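Local coordinates for protein GTN Reductase (Agrobacterium tumefaciens, PDB 5N6G) that binds FMN and probably reduces activated carbon-carbon double bonds with hydride from NADH or NADPH, as an ene-reductase of the Old Yellow Enzyme family, at residues A[26-31]-A[361-366]; A[32-37]-A[74-79]; A[126-131]-A[140-145]; A[188-193]-A[238-243]; A[232-237]-A[275-280]. All blocks are in the same frame, centred on the assembly; numbering follows the deposited sequence. Where two conformers were deposited one is given.

Contact 1: A[26-31]-A[361-366]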
# COMPACT_ATOMS: atom_id res chain seq x y z
N ARG A 26 10.03 0.45 5.92
CA ARG A 26 11.44 0.39 6.28
C ARG A 26 11.71 0.49 7.77
O ARG A 26 12.85 0.30 8.18
CB ARG A 26 12.23 1.52 5.56
CG ARG A 26 11.92 1.68 4.05
CD ARG A 26 12.24 0.45 3.22
NE ARG A 26 13.62 0.02 3.43
CZ ARG A 26 14.68 0.50 2.79
NH1 ARG A 26 14.53 1.43 1.84
NH2 ARG A 26 15.88 0.07 3.08
N ASN A 27 10.69 0.76 8.59
CA ASN A 27 10.80 0.80 10.06
C ASN A 27 11.92 1.71 10.56
O ASN A 27 12.71 1.35 11.44
CB ASN A 27 10.99 -0.60 10.63
CG ASN A 27 10.01 -1.59 10.07
OD1 ASN A 27 10.32 -2.29 9.10
ND2 ASN A 27 8.82 -1.65 10.66
N ARG A 28 11.94 2.92 10.02
CA ARG A 28 12.97 3.89 10.38
C ARG A 28 12.36 5.19 10.88
O ARG A 28 12.95 6.26 10.73
CB ARG A 28 13.88 4.12 9.19
CG ARG A 28 14.91 2.99 9.07
CD ARG A 28 15.56 3.07 7.76
NE ARG A 28 16.78 2.29 7.54
CZ ARG A 28 16.81 1.07 7.01
NH1 ARG A 28 15.70 0.44 6.73
NH2 ARG A 28 17.96 0.50 6.72
N SER A 29 11.18 5.12 11.52
CA SER A 29 10.50 6.29 12.06
C SER A 29 10.07 6.06 13.51
O SER A 29 8.88 5.89 13.79
CB SER A 29 9.30 6.65 11.18
OG SER A 29 9.70 6.83 9.83
N PRO A 30 11.02 6.07 14.44
CA PRO A 30 10.67 5.92 15.85
C PRO A 30 9.60 6.91 16.29
O PRO A 30 9.60 8.09 15.90
CB PRO A 30 12.00 6.15 16.57
CG PRO A 30 13.04 5.82 15.56
CD PRO A 30 12.47 6.20 14.24
N GLY A 31 8.70 6.43 17.14
CA GLY A 31 7.62 7.26 17.64
C GLY A 31 6.53 7.52 16.64
O GLY A 31 5.67 8.36 16.91
N GLU A 361 22.51 3.16 6.71
CA GLU A 361 23.09 2.07 5.95
C GLU A 361 21.99 1.21 5.33
O GLU A 361 21.08 0.75 6.01
CB GLU A 361 23.99 1.22 6.85
CG GLU A 361 24.77 0.15 6.12
CD GLU A 361 25.88 -0.43 6.96
OE1 GLU A 361 25.81 -0.31 8.20
OE2 GLU A 361 26.83 -1.01 6.38
N GLY A 362 22.08 1.02 4.01
CA GLY A 362 21.02 0.31 3.29
C GLY A 362 19.74 1.09 3.14
O GLY A 362 18.68 0.49 2.89
N TYR A 363 19.80 2.41 3.27
CA TYR A 363 18.62 3.26 3.23
C TYR A 363 18.90 4.48 2.36
O TYR A 363 18.33 4.63 1.27
CB TYR A 363 18.24 3.65 4.66
CG TYR A 363 16.95 4.40 4.84
CD1 TYR A 363 15.73 3.91 4.39
CD2 TYR A 363 16.94 5.61 5.52
CE1 TYR A 363 14.57 4.60 4.59
CE2 TYR A 363 15.78 6.30 5.74
CZ TYR A 363 14.59 5.81 5.26
OH TYR A 363 13.41 6.49 5.48
N THR A 364 19.79 5.35 2.82
CA THR A 364 20.13 6.56 2.08
C THR A 364 21.52 6.51 1.46
O THR A 364 21.96 7.50 0.84
CB THR A 364 20.04 7.77 3.00
OG1 THR A 364 20.76 7.48 4.21
CG2 THR A 364 18.61 8.12 3.35
N ASP A 365 22.25 5.40 1.59
CA ASP A 365 23.62 5.35 1.11
C ASP A 365 23.78 4.49 -0.13
O ASP A 365 24.92 4.17 -0.50
CB ASP A 365 24.56 4.86 2.21
CG ASP A 365 24.33 3.41 2.58
OD1 ASP A 365 23.26 2.86 2.22
OD2 ASP A 365 25.22 2.82 3.21
N TYR A 366 22.70 4.10 -0.79
CA TYR A 366 22.86 3.51 -2.11
C TYR A 366 23.22 4.60 -3.11
O TYR A 366 22.55 5.64 -3.14
CB TYR A 366 21.60 2.83 -2.57
CG TYR A 366 21.21 1.55 -1.90
CD1 TYR A 366 21.69 0.33 -2.37
CD2 TYR A 366 20.27 1.52 -0.86
CE1 TYR A 366 21.29 -0.87 -1.80
CE2 TYR A 366 19.86 0.32 -0.30
CZ TYR A 366 20.38 -0.88 -0.77
OH TYR A 366 19.98 -2.10 -0.23
O HOH W 1 16.88 2.34 0.48
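R28 lies flat over the ring of Y363. Its CD sits 3.4 Å from the centroid of the Y363 ring, only 9° off the normal, a CH-pi contact over the middle of one face. Farther along, R28 NE stands 3.4 Å from Y363 CG, above the root of the ring. Guanidinium and ring planes are 10° apart, and the two side chains run antiparallel over one another. The extended run from CG to NE carries R28 across the ring to the backbone beyond, where NH2 gives a weak hydrogen bond to E361 O (3.2 Å).

R26 meets the same tyrosine at its edge, with the two planes turned 76° apart and NH1 3.8 Å from Y363 CD1. Its chain is bent at chi2 and chi3, and NH2 donates to G362 O at 2.8 Å, in the plane of both guanidinium and carbonyl. A water links R26 NH1 to Y363 O.

Within the segments, R28 NH1 turns back to R26 O and G362 N is held by D365 OD1. The second shell adds G359 O for R28 NE, T354 O for its NH2, and N38 ND2 for Y363 OH.

The contact ties the C-terminal tail to the loop after barrel strand 19-21, with the R26 side chain about 5 Å from FMN. Y363 leans on L37 of helix 36-43, and R26 packs against I332 of helix 329-333.

Contact 2: A[32-37]-A[74-79]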
# COMPACT_ATOMS: atom_id res chain seq x y z
N ALA A 32 6.58 6.86 15.49
CA ALA A 32 5.56 7.01 14.45
C ALA A 32 5.60 8.40 13.81
O ALA A 32 4.58 8.89 13.31
CB ALA A 32 4.15 6.74 15.00
N ILE A 33 6.78 9.02 13.79
CA ILE A 33 6.96 10.39 13.32
C ILE A 33 8.06 10.38 12.27
O ILE A 33 9.20 9.99 12.57
CB ILE A 33 7.33 11.34 14.48
CG1 ILE A 33 6.18 11.40 15.49
CG2 ILE A 33 7.64 12.75 13.97
CD1 ILE A 33 6.58 12.00 16.84
N PRO A 34 7.80 10.81 11.03
CA PRO A 34 8.89 10.91 10.05
C PRO A 34 9.93 11.91 10.51
O PRO A 34 9.62 12.94 11.11
CB PRO A 34 8.19 11.40 8.77
CG PRO A 34 6.77 11.03 8.95
CD PRO A 34 6.52 11.22 10.43
N ASN A 35 11.19 11.62 10.16
CA ASN A 35 12.32 12.41 10.62
C ASN A 35 13.17 12.88 9.44
O ASN A 35 12.77 12.73 8.28
CB ASN A 35 13.12 11.60 11.62
CG ASN A 35 13.58 10.28 11.04
OD1 ASN A 35 14.04 10.22 9.90
ND2 ASN A 35 13.38 9.20 11.80
N ASN A 36 14.31 13.52 9.71
CA ASN A 36 15.09 14.12 8.62
C ASN A 36 15.71 13.07 7.71
O ASN A 36 15.84 13.28 6.49
CB ASN A 36 16.18 15.01 9.19
CG ASN A 36 15.64 16.27 9.79
OD1 ASN A 36 14.48 16.61 9.59
ND2 ASN A 36 16.48 16.98 10.50
N LEU A 37 16.13 11.93 8.27
CA LEU A 37 16.66 10.85 7.44
C LEU A 37 15.61 10.32 6.48
O LEU A 37 15.89 10.07 5.30
CB LEU A 37 17.20 9.72 8.32
CG LEU A 37 18.01 8.64 7.59
CD1 LEU A 37 19.32 9.19 7.08
CD2 LEU A 37 18.26 7.45 8.51
N ARG A 74 0.23 15.12 15.49
CA ARG A 74 0.55 16.39 14.85
C ARG A 74 1.99 16.42 14.40
O ARG A 74 2.30 16.93 13.32
CB ARG A 74 0.31 17.57 15.81
CG ARG A 74 -1.11 17.71 16.30
CD ARG A 74 -2.07 17.96 15.15
NE ARG A 74 -1.73 19.14 14.36
CZ ARG A 74 -2.21 19.36 13.14
NH1 ARG A 74 -3.04 18.50 12.57
NH2 ARG A 74 -1.86 20.45 12.48
N GLU A 75 2.89 15.90 15.23
CA GLU A 75 4.30 15.86 14.89
C GLU A 75 4.54 15.02 13.65
O GLU A 75 5.47 15.31 12.89
CB GLU A 75 5.09 15.29 16.07
CG GLU A 75 5.14 16.22 17.28
CD GLU A 75 3.92 16.12 18.20
OE1 GLU A 75 2.98 15.34 17.90
OE2 GLU A 75 3.93 16.81 19.26
N ALA A 76 3.73 13.98 13.44
CA ALA A 76 3.88 13.14 12.26
C ALA A 76 3.46 13.89 11.01
O ALA A 76 4.12 13.81 9.97
CB ALA A 76 3.06 11.85 12.40
N ILE A 77 2.35 14.62 11.09
CA ILE A 77 1.94 15.46 9.97
C ILE A 77 3.04 16.45 9.61
O ILE A 77 3.34 16.67 8.43
CB ILE A 77 0.60 16.15 10.32
CG1 ILE A 77 -0.50 15.09 10.35
CG2 ILE A 77 0.30 17.25 9.31
CD1 ILE A 77 -1.85 15.59 10.86
N GLU A 78 3.65 17.08 10.61
CA GLU A 78 4.74 18.01 10.36
C GLU A 78 5.92 17.31 9.71
O GLU A 78 6.53 17.83 8.77
CB GLU A 78 5.18 18.68 11.67
CG GLU A 78 6.35 19.64 11.51
CD GLU A 78 6.02 20.83 10.61
OE1 GLU A 78 4.82 21.14 10.44
OE2 GLU A 78 6.96 21.45 10.08
N GLY A 79 6.27 16.11 10.19
CA GLY A 79 7.36 15.37 9.58
C GLY A 79 7.07 15.00 8.14
O GLY A 79 7.96 15.07 7.28
O HOH W 2 10.75 14.78 7.89
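With chi1 of I33 at -63°, CG1 is anti to the carbonyl carbon and CG2 is anti to the backbone N, and both branches meet E75. I33 CG2 rests 3.5 Å from E75 O. The other branch runs on through a chi2 of 165°, which sets I33 CD1 3.7 Å from E75 CB, with CG1 lying against the same carbon. E75 itself bends at chi2, and its carboxylate leads away from the contact.

P34 takes up the next residue, A76. P34 CD lies 3.6 Å from A76 O and 4.0 Å from A76 CB. That methyl is also approached by the backbone of the loop, with A32 O 3.4 Å from A76 CB.

The fold is the eight-stranded alpha/beta (TIM) barrel. The loop here leads from strand 19-21 into helix 36-43, and helix 74-89 follows strand 50-57, the neighbour of strand 19-21 in the barrel.

About a turn on, P34 O comes to 3.7 Å from G79 CA, in the place where a beta carbon would clash with that oxygen, and P34 CB also lies on G79. A water donates to both N35 O and G79 O, joining the start of one helix to the first turns of the other. N35 stands at the N-cap of helix 36-43, and its ND2 reaches back to R28 O. W80 and I83, farther along helix 74-89, also touch P34.

Contact 3: A[126-131]-A[140-145]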
# COMPACT_ATOMS: atom_id res chain seq x y z
N SER A 126 1.65 -15.23 11.84
CA SER A 126 2.47 -14.17 11.28
C SER A 126 3.38 -13.65 12.39
O SER A 126 3.22 -13.98 13.57
CB SER A 126 1.62 -13.04 10.70
OG SER A 126 2.39 -12.17 9.89
N LYS A 127 4.37 -12.86 11.99
CA LYS A 127 5.33 -12.31 12.92
C LYS A 127 5.42 -10.81 12.73
O LYS A 127 5.19 -10.30 11.64
CB LYS A 127 6.72 -12.94 12.74
CG LYS A 127 6.82 -14.33 13.32
CD LYS A 127 8.19 -14.96 13.04
CE LYS A 127 8.31 -16.34 13.68
NZ LYS A 127 8.14 -16.28 15.15
N THR A 128 5.78 -10.12 13.81
CA THR A 128 5.90 -8.68 13.73
C THR A 128 7.13 -8.22 14.49
O THR A 128 7.88 -9.01 15.06
CB THR A 128 4.65 -7.95 14.24
OG1 THR A 128 4.90 -6.56 14.12
CG2 THR A 128 4.34 -8.28 15.71
N TYR A 129 7.35 -6.90 14.47
CA TYR A 129 8.52 -6.27 15.06
C TYR A 129 8.02 -5.34 16.16
O TYR A 129 7.23 -4.43 15.89
CB TYR A 129 9.33 -5.49 14.02
CG TYR A 129 9.30 -6.07 12.60
CD1 TYR A 129 9.20 -7.43 12.37
CD2 TYR A 129 9.37 -5.23 11.49
CE1 TYR A 129 9.17 -7.94 11.09
CE2 TYR A 129 9.35 -5.74 10.20
CZ TYR A 129 9.24 -7.10 10.01
OH TYR A 129 9.22 -7.63 8.74
N ILE A 130 8.47 -5.58 17.39
CA ILE A 130 7.99 -4.86 18.58
C ILE A 130 9.15 -4.27 19.37
O ILE A 130 10.32 -4.58 19.14
CB ILE A 130 7.11 -5.74 19.49
CG1 ILE A 130 7.91 -6.93 20.04
CG2 ILE A 130 5.87 -6.21 18.73
CD1 ILE A 130 7.28 -7.56 21.26
N ILE A 131 8.79 -3.40 20.33
CA ILE A 131 9.73 -2.78 21.25
C ILE A 131 9.30 -3.08 22.68
O ILE A 131 8.16 -2.79 23.07
CB ILE A 131 9.83 -1.25 21.03
CG1 ILE A 131 10.25 -0.94 19.58
CG2 ILE A 131 10.79 -0.61 22.04
CD1 ILE A 131 11.59 -1.56 19.15
N ALA A 140 8.07 -11.04 17.36
CA ALA A 140 7.01 -11.64 18.15
C ALA A 140 5.96 -12.18 17.19
O ALA A 140 5.78 -11.67 16.08
CB ALA A 140 6.37 -10.65 19.13
N GLU A 141 5.30 -13.24 17.64
CA GLU A 141 4.11 -13.70 16.94
C GLU A 141 3.03 -12.66 17.11
O GLU A 141 2.92 -12.03 18.17
CB GLU A 141 3.65 -15.04 17.50
CG GLU A 141 4.70 -16.14 17.39
CD GLU A 141 4.29 -17.43 18.07
OE1 GLU A 141 3.08 -17.61 18.36
OE2 GLU A 141 5.17 -18.28 18.33
N THR A 142 2.21 -12.48 16.07
CA THR A 142 1.10 -11.55 16.18
C THR A 142 0.11 -12.04 17.24
O THR A 142 -0.04 -13.24 17.49
CB THR A 142 0.40 -11.34 14.83
OG1 THR A 142 0.05 -12.60 14.24
CG2 THR A 142 1.34 -10.57 13.90
N SER A 143 -0.57 -11.08 17.84
CA SER A 143 -1.44 -11.31 18.99
C SER A 143 -2.81 -11.81 18.55
O SER A 143 -3.26 -11.60 17.41
CB SER A 143 -1.60 -10.00 19.77
OG SER A 143 -0.37 -9.58 20.33
N GLU A 144 -3.52 -12.43 19.50
CA GLU A 144 -4.91 -12.84 19.28
C GLU A 144 -5.79 -11.62 19.04
O GLU A 144 -5.85 -10.74 19.91
CB GLU A 144 -5.46 -13.57 20.51
CG GLU A 144 -4.79 -14.83 20.87
CD GLU A 144 -5.50 -15.53 22.03
OE1 GLU A 144 -6.06 -14.84 22.92
OE2 GLU A 144 -5.49 -16.77 22.03
N PRO A 145 -6.53 -11.55 17.93
CA PRO A 145 -7.40 -10.40 17.67
C PRO A 145 -8.79 -10.58 18.24
O PRO A 145 -9.23 -11.69 18.53
CB PRO A 145 -7.48 -10.36 16.14
CG PRO A 145 -7.39 -11.81 15.77
CD PRO A 145 -6.47 -12.45 16.76
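T128 and A140 form the tight part of this contact, a hydrogen-bonded antiparallel pair with bonds in both directions. T128 N gives to A140 O at 2.7 Å, and A140 N returns to T128 O at 3.1 Å. Next to it, K127 and E141 are the non-hydrogen-bonded pair. K127 CA also makes a CA-H...O contact to A140 O, at 3.3 Å. A further bond follows just past the strand end, from T142 N to S126 O at 3.1 Å, and E141 CA lies 3.5 Å from the same S126 O.

On the face bearing T128 and A140, apolar groups close up. I130 has chi1 at 62°, holding CG1 between the backbone N and the carbonyl carbon, and a chi2 of 161° carries I130 CD1 on to 3.9 Å from A140 CB. The methyls T128 CG2 and T142 CG2 meet more loosely, at 4.2 Å. T128 OG1 is taken by G64 O.

The side of K127 and E141 is solvent-exposed and slack. The two side chains diverge, and K127 NZ stays 4.8 Å from E141 OE2, too far for a salt bridge.

Strands 127-131 and 137-141 make a beta hairpin beside the barrel, and its Y129 touches the bound 2-phenylacrylic acid. The backbone bonds define the register beside that pocket residue, and I130, A140 and the threonine methyls pack one face, while the opposite charges probably add only weak, long-range attraction.

Contact 4: A[188-193]-A[238-243]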
# COMPACT_ATOMS: atom_id res chain seq x y z
N PHE A 188 -11.42 -8.59 5.64
CA PHE A 188 -12.85 -8.59 5.34
C PHE A 188 -13.14 -9.23 3.99
O PHE A 188 -14.14 -9.95 3.83
CB PHE A 188 -13.39 -7.17 5.34
CG PHE A 188 -13.79 -6.61 6.68
CD1 PHE A 188 -12.88 -5.92 7.46
CD2 PHE A 188 -15.08 -6.76 7.17
CE1 PHE A 188 -13.24 -5.41 8.69
CE2 PHE A 188 -15.47 -6.23 8.39
CZ PHE A 188 -14.55 -5.55 9.15
N LEU A 189 -12.29 -8.97 2.99
CA LEU A 189 -12.57 -9.43 1.62
C LEU A 189 -12.46 -10.94 1.48
O LEU A 189 -13.29 -11.57 0.81
CB LEU A 189 -11.57 -8.82 0.64
CG LEU A 189 -11.63 -7.36 0.23
CD1 LEU A 189 -10.43 -7.07 -0.65
CD2 LEU A 189 -12.91 -7.10 -0.51
N LYS A 190 -11.42 -11.54 2.06
CA LYS A 190 -11.09 -12.93 1.76
C LYS A 190 -11.73 -13.92 2.74
O LYS A 190 -11.98 -13.63 3.91
CB LYS A 190 -9.57 -13.10 1.69
CG LYS A 190 -8.97 -12.33 0.53
CD LYS A 190 -7.50 -12.56 0.31
CE LYS A 190 -7.02 -11.81 -0.93
NZ LYS A 190 -5.53 -11.79 -1.09
N SER A 191 -11.98 -15.13 2.24
CA SER A 191 -12.82 -16.07 2.97
C SER A 191 -12.17 -16.59 4.25
O SER A 191 -12.87 -16.87 5.22
CB SER A 191 -13.16 -17.26 2.06
OG SER A 191 -13.90 -16.84 0.93
N SER A 192 -10.84 -16.78 4.26
CA SER A 192 -10.24 -17.46 5.41
C SER A 192 -10.29 -16.63 6.68
O SER A 192 -10.21 -17.18 7.78
CB SER A 192 -8.79 -17.87 5.13
OG SER A 192 -7.90 -16.77 5.06
N THR A 193 -10.40 -15.32 6.54
CA THR A 193 -10.33 -14.40 7.64
C THR A 193 -11.69 -13.86 8.06
O THR A 193 -11.80 -13.23 9.12
CB THR A 193 -9.42 -13.22 7.26
OG1 THR A 193 -9.61 -12.88 5.88
CG2 THR A 193 -7.94 -13.61 7.47
N ASN A 238 0.72 -12.79 5.07
CA ASN A 238 0.07 -12.67 6.37
C ASN A 238 -1.05 -13.71 6.54
O ASN A 238 -2.09 -13.44 7.16
CB ASN A 238 -0.40 -11.24 6.59
CG ASN A 238 0.79 -10.30 6.73
OD1 ASN A 238 1.69 -10.56 7.54
ND2 ASN A 238 0.87 -9.30 5.86
N ASP A 239 -0.78 -14.92 6.06
CA ASP A 239 -1.53 -16.12 6.42
C ASP A 239 -2.95 -16.14 5.86
O ASP A 239 -3.80 -16.86 6.39
CB ASP A 239 -1.57 -16.28 7.94
CG ASP A 239 -1.80 -17.69 8.39
OD1 ASP A 239 -1.42 -18.63 7.66
OD2 ASP A 239 -2.34 -17.88 9.52
N ILE A 240 -3.23 -15.40 4.79
CA ILE A 240 -4.58 -15.22 4.27
C ILE A 240 -4.79 -16.15 3.08
O ILE A 240 -3.82 -16.58 2.43
CB ILE A 240 -4.82 -13.74 3.91
CG1 ILE A 240 -6.30 -13.41 3.94
CG2 ILE A 240 -4.21 -13.38 2.56
CD1 ILE A 240 -6.56 -11.94 4.17
N PHE A 241 -6.04 -16.55 2.86
CA PHE A 241 -6.38 -17.51 1.80
C PHE A 241 -7.75 -17.19 1.22
O PHE A 241 -8.69 -16.89 1.94
CB PHE A 241 -6.37 -18.96 2.32
CG PHE A 241 -6.89 -19.98 1.35
CD1 PHE A 241 -6.04 -20.60 0.42
CD2 PHE A 241 -8.22 -20.37 1.38
CE1 PHE A 241 -6.55 -21.56 -0.47
CE2 PHE A 241 -8.70 -21.32 0.51
CZ PHE A 241 -7.85 -21.91 -0.43
N GLU A 242 -7.86 -17.27 -0.11
CA GLU A 242 -9.13 -17.13 -0.80
C GLU A 242 -9.14 -18.14 -1.94
O GLU A 242 -8.24 -18.11 -2.78
CB GLU A 242 -9.32 -15.71 -1.37
CG GLU A 242 -10.45 -15.56 -2.35
CD GLU A 242 -11.80 -15.92 -1.76
OE1 GLU A 242 -12.11 -15.38 -0.68
OE2 GLU A 242 -12.53 -16.78 -2.35
N ALA A 243 -10.13 -19.03 -1.96
CA ALA A 243 -10.13 -20.10 -2.95
C ALA A 243 -10.65 -19.66 -4.32
O ALA A 243 -10.34 -20.32 -5.32
CB ALA A 243 -10.97 -21.27 -2.45
O HOH W 3 -6.24 -16.97 7.32
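K190 lies across segment 238-243, and its side chain can be followed outward. K190 CB is 3.9 Å from F241 O. K190 CG meets E242 CB at 3.9 Å, and K190 CD passes I240 CG1 at 3.9 Å, the lysine and isoleucine chains crossing at about a right angle. The chain is extended beyond CG, which takes NZ past I240 to a salt bridge with E186 and a hydrogen bond to S232 O. The aliphatic part therefore does the packing here and the charge is satisfied elsewhere.

E242 answers from the other segment. Bent at chi2 (60°), it swings its CD round toward S191, and E242 OE1 accepts from S191 N at 2.9 Å. In one of the two modelled conformers of S191, its OG also donates to E242 OE1, from the same face of the carboxylate, so this second bond is less certain. OE1 is also salt-bridged to R207, which would probably stabilise the carboxylate's negative charge.

S192 pairs with F241 through backbone and side chain alike. S192 N gives to F241 O at 3.2 Å, and F241 N gives to S192 OG at 2.9 Å. A water bridges S192 OG and D239 O. Beyond, T193 OG1 lies 3.6 Å from I240 CD1, while its own polar partner is Q187 O.

The turn leaving helix 184-189 is thus joined to the loop between barrel strand 227-231 and helix 245-256. L189 packs on Y249 and V252 of helix 245-256 and on L211 of helix 204-222.

Contact 5: A[232-237]-A[275-280]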
# COMPACT_ATOMS: atom_id res chain seq x y z
N SER A 232 -4.35 -7.02 -4.18
CA SER A 232 -3.44 -8.15 -4.35
C SER A 232 -4.26 -9.43 -4.34
O SER A 232 -4.40 -10.09 -3.30
CB SER A 232 -2.35 -8.16 -3.27
OG SER A 232 -2.92 -8.10 -1.96
N PRO A 233 -4.84 -9.81 -5.49
CA PRO A 233 -5.87 -10.86 -5.50
C PRO A 233 -5.43 -12.23 -4.99
O PRO A 233 -6.28 -12.96 -4.45
CB PRO A 233 -6.26 -10.94 -6.99
CG PRO A 233 -5.96 -9.60 -7.53
CD PRO A 233 -4.79 -9.06 -6.76
N VAL A 234 -4.18 -12.64 -5.15
CA VAL A 234 -3.81 -14.01 -4.84
C VAL A 234 -2.73 -14.13 -3.79
O VAL A 234 -2.30 -15.24 -3.49
CB VAL A 234 -3.38 -14.79 -6.11
CG1 VAL A 234 -4.50 -14.82 -7.13
CG2 VAL A 234 -2.13 -14.19 -6.72
N THR A 235 -2.28 -13.04 -3.22
CA THR A 235 -1.09 -13.13 -2.41
C THR A 235 -1.33 -13.93 -1.13
O THR A 235 -2.39 -13.81 -0.52
CB THR A 235 -0.58 -11.75 -2.05
OG1 THR A 235 0.67 -11.93 -1.36
CG2 THR A 235 -1.54 -11.02 -1.17
N PRO A 236 -0.37 -14.74 -0.70
CA PRO A 236 -0.49 -15.47 0.56
C PRO A 236 0.03 -14.71 1.77
O PRO A 236 0.15 -15.29 2.86
CB PRO A 236 0.36 -16.69 0.29
CG PRO A 236 1.48 -16.18 -0.56
CD PRO A 236 0.87 -15.10 -1.41
N ALA A 237 0.38 -13.45 1.59
CA ALA A 237 0.94 -12.65 2.67
C ALA A 237 0.06 -12.70 3.92
O ALA A 237 -1.16 -12.60 3.86
CB ALA A 237 1.07 -11.20 2.20
N ARG A 275 4.94 -14.54 -9.91
CA ARG A 275 3.85 -13.83 -10.57
C ARG A 275 2.70 -14.76 -10.92
O ARG A 275 1.56 -14.30 -11.03
CB ARG A 275 4.38 -13.15 -11.84
CG ARG A 275 5.22 -11.92 -11.54
CD ARG A 275 5.87 -11.34 -12.79
NE ARG A 275 4.88 -11.08 -13.81
CZ ARG A 275 4.05 -10.05 -13.80
NH1 ARG A 275 4.09 -9.15 -12.83
NH2 ARG A 275 3.17 -9.92 -14.78
N ASP A 276 2.97 -16.05 -11.14
CA ASP A 276 1.93 -17.00 -11.52
C ASP A 276 1.34 -17.76 -10.34
O ASP A 276 0.63 -18.76 -10.53
CB ASP A 276 2.46 -17.98 -12.57
CG ASP A 276 3.52 -18.91 -12.03
OD1 ASP A 276 3.86 -18.81 -10.83
OD2 ASP A 276 4.00 -19.76 -12.81
N PHE A 277 1.59 -17.28 -9.12
CA PHE A 277 1.06 -17.92 -7.93
C PHE A 277 -0.47 -18.00 -7.98
O PHE A 277 -1.16 -17.11 -8.48
CB PHE A 277 1.51 -17.12 -6.71
CG PHE A 277 1.19 -17.77 -5.40
CD1 PHE A 277 1.95 -18.81 -4.92
CD2 PHE A 277 0.11 -17.31 -4.65
CE1 PHE A 277 1.64 -19.41 -3.72
CE2 PHE A 277 -0.20 -17.91 -3.45
CZ PHE A 277 0.56 -18.95 -2.99
N LYS A 278 -1.00 -19.09 -7.43
CA LYS A 278 -2.42 -19.18 -7.15
C LYS A 278 -2.59 -19.97 -5.87
O LYS A 278 -1.74 -20.78 -5.49
CB LYS A 278 -3.20 -19.83 -8.28
CG LYS A 278 -2.84 -21.27 -8.54
CD LYS A 278 -3.65 -21.81 -9.71
CE LYS A 278 -3.28 -23.21 -10.05
NZ LYS A 278 -3.74 -24.17 -9.03
N GLN A 279 -3.72 -19.76 -5.23
CA GLN A 279 -4.10 -20.50 -4.04
C GLN A 279 -5.18 -21.52 -4.32
O GLN A 279 -5.10 -22.64 -3.83
CB GLN A 279 -4.60 -19.53 -2.97
CG GLN A 279 -3.58 -18.54 -2.52
CD GLN A 279 -4.04 -17.73 -1.31
OE1 GLN A 279 -5.06 -17.07 -1.35
NE2 GLN A 279 -3.26 -17.79 -0.23
N GLY A 280 -6.21 -21.14 -5.06
CA GLY A 280 -7.28 -22.05 -5.41
C GLY A 280 -6.96 -22.86 -6.65
O GLY A 280 -5.82 -22.95 -7.11
O HOH W 4 -4.87 -14.45 -1.05
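F277 presents the edge of its ring to V234 O, which lies in the ring plane 3.4 Å from both CD2 and CE2. P236 and F277 reach toward each other tip to tip: P236 CD is 3.6 Å from F277 CE2 in an oblique approach, and P236 CG comes up to F277 CZ. The ring is brought there by a chi1 of -172°, with CG anti to the backbone N. The backbone of F277 also meets a methyl, V234 CG2 standing 3.5 Å from F277 O.

The other flat group is the amide of Q279. Q279 CG passes V234 O at 3.7 Å, and the extended chi2 carries CD onward. Q279 NE2 lies beside the proline, 3.7 Å from P236 CA. The amide's polar ends are employed elsewhere: NE2 donates to I240 O, and OE1 accepts from E242 N. A water gives one hydrogen bond to T235 O and one to Q279 OE1. The bonds at both ends probably fix the amide's rotation, with CG against V234 O and NE2 by P236.

T235 turns away from the contact, and its OG1 bonds T271 OG1. The two segments are loops that follow barrel strands 227-231 and 263-267. In a TIM barrel such loops rim the C-terminal mouth where the active site lies, and here the T235 side chain is about 8 Å from both FMN and the bound 2-phenylacrylic acid.

The five contacts gather loops and helices around one closed eight-stranded parallel barrel that holds FMN. Contact 1 spans the chain almost from end to end, and the other four lie between its segments. Contact 2 comes first and touches it through N35 and L37 at the start of helix 36-43, their centres 14 Å apart. Contact 3, the hairpin after strand 94-99, reaches contact 1 through N27 and Y129 and contact 4 through S126 and N238. Contacts 4 and 5 interleave along the chain, share the loop after strand 227-231 and have centres 11 Å apart, on the opposite side of the chain's centre from contact 2. Contacts 1, 3 and 5 lie near the flavin and ligand, 2 and 4 farther out.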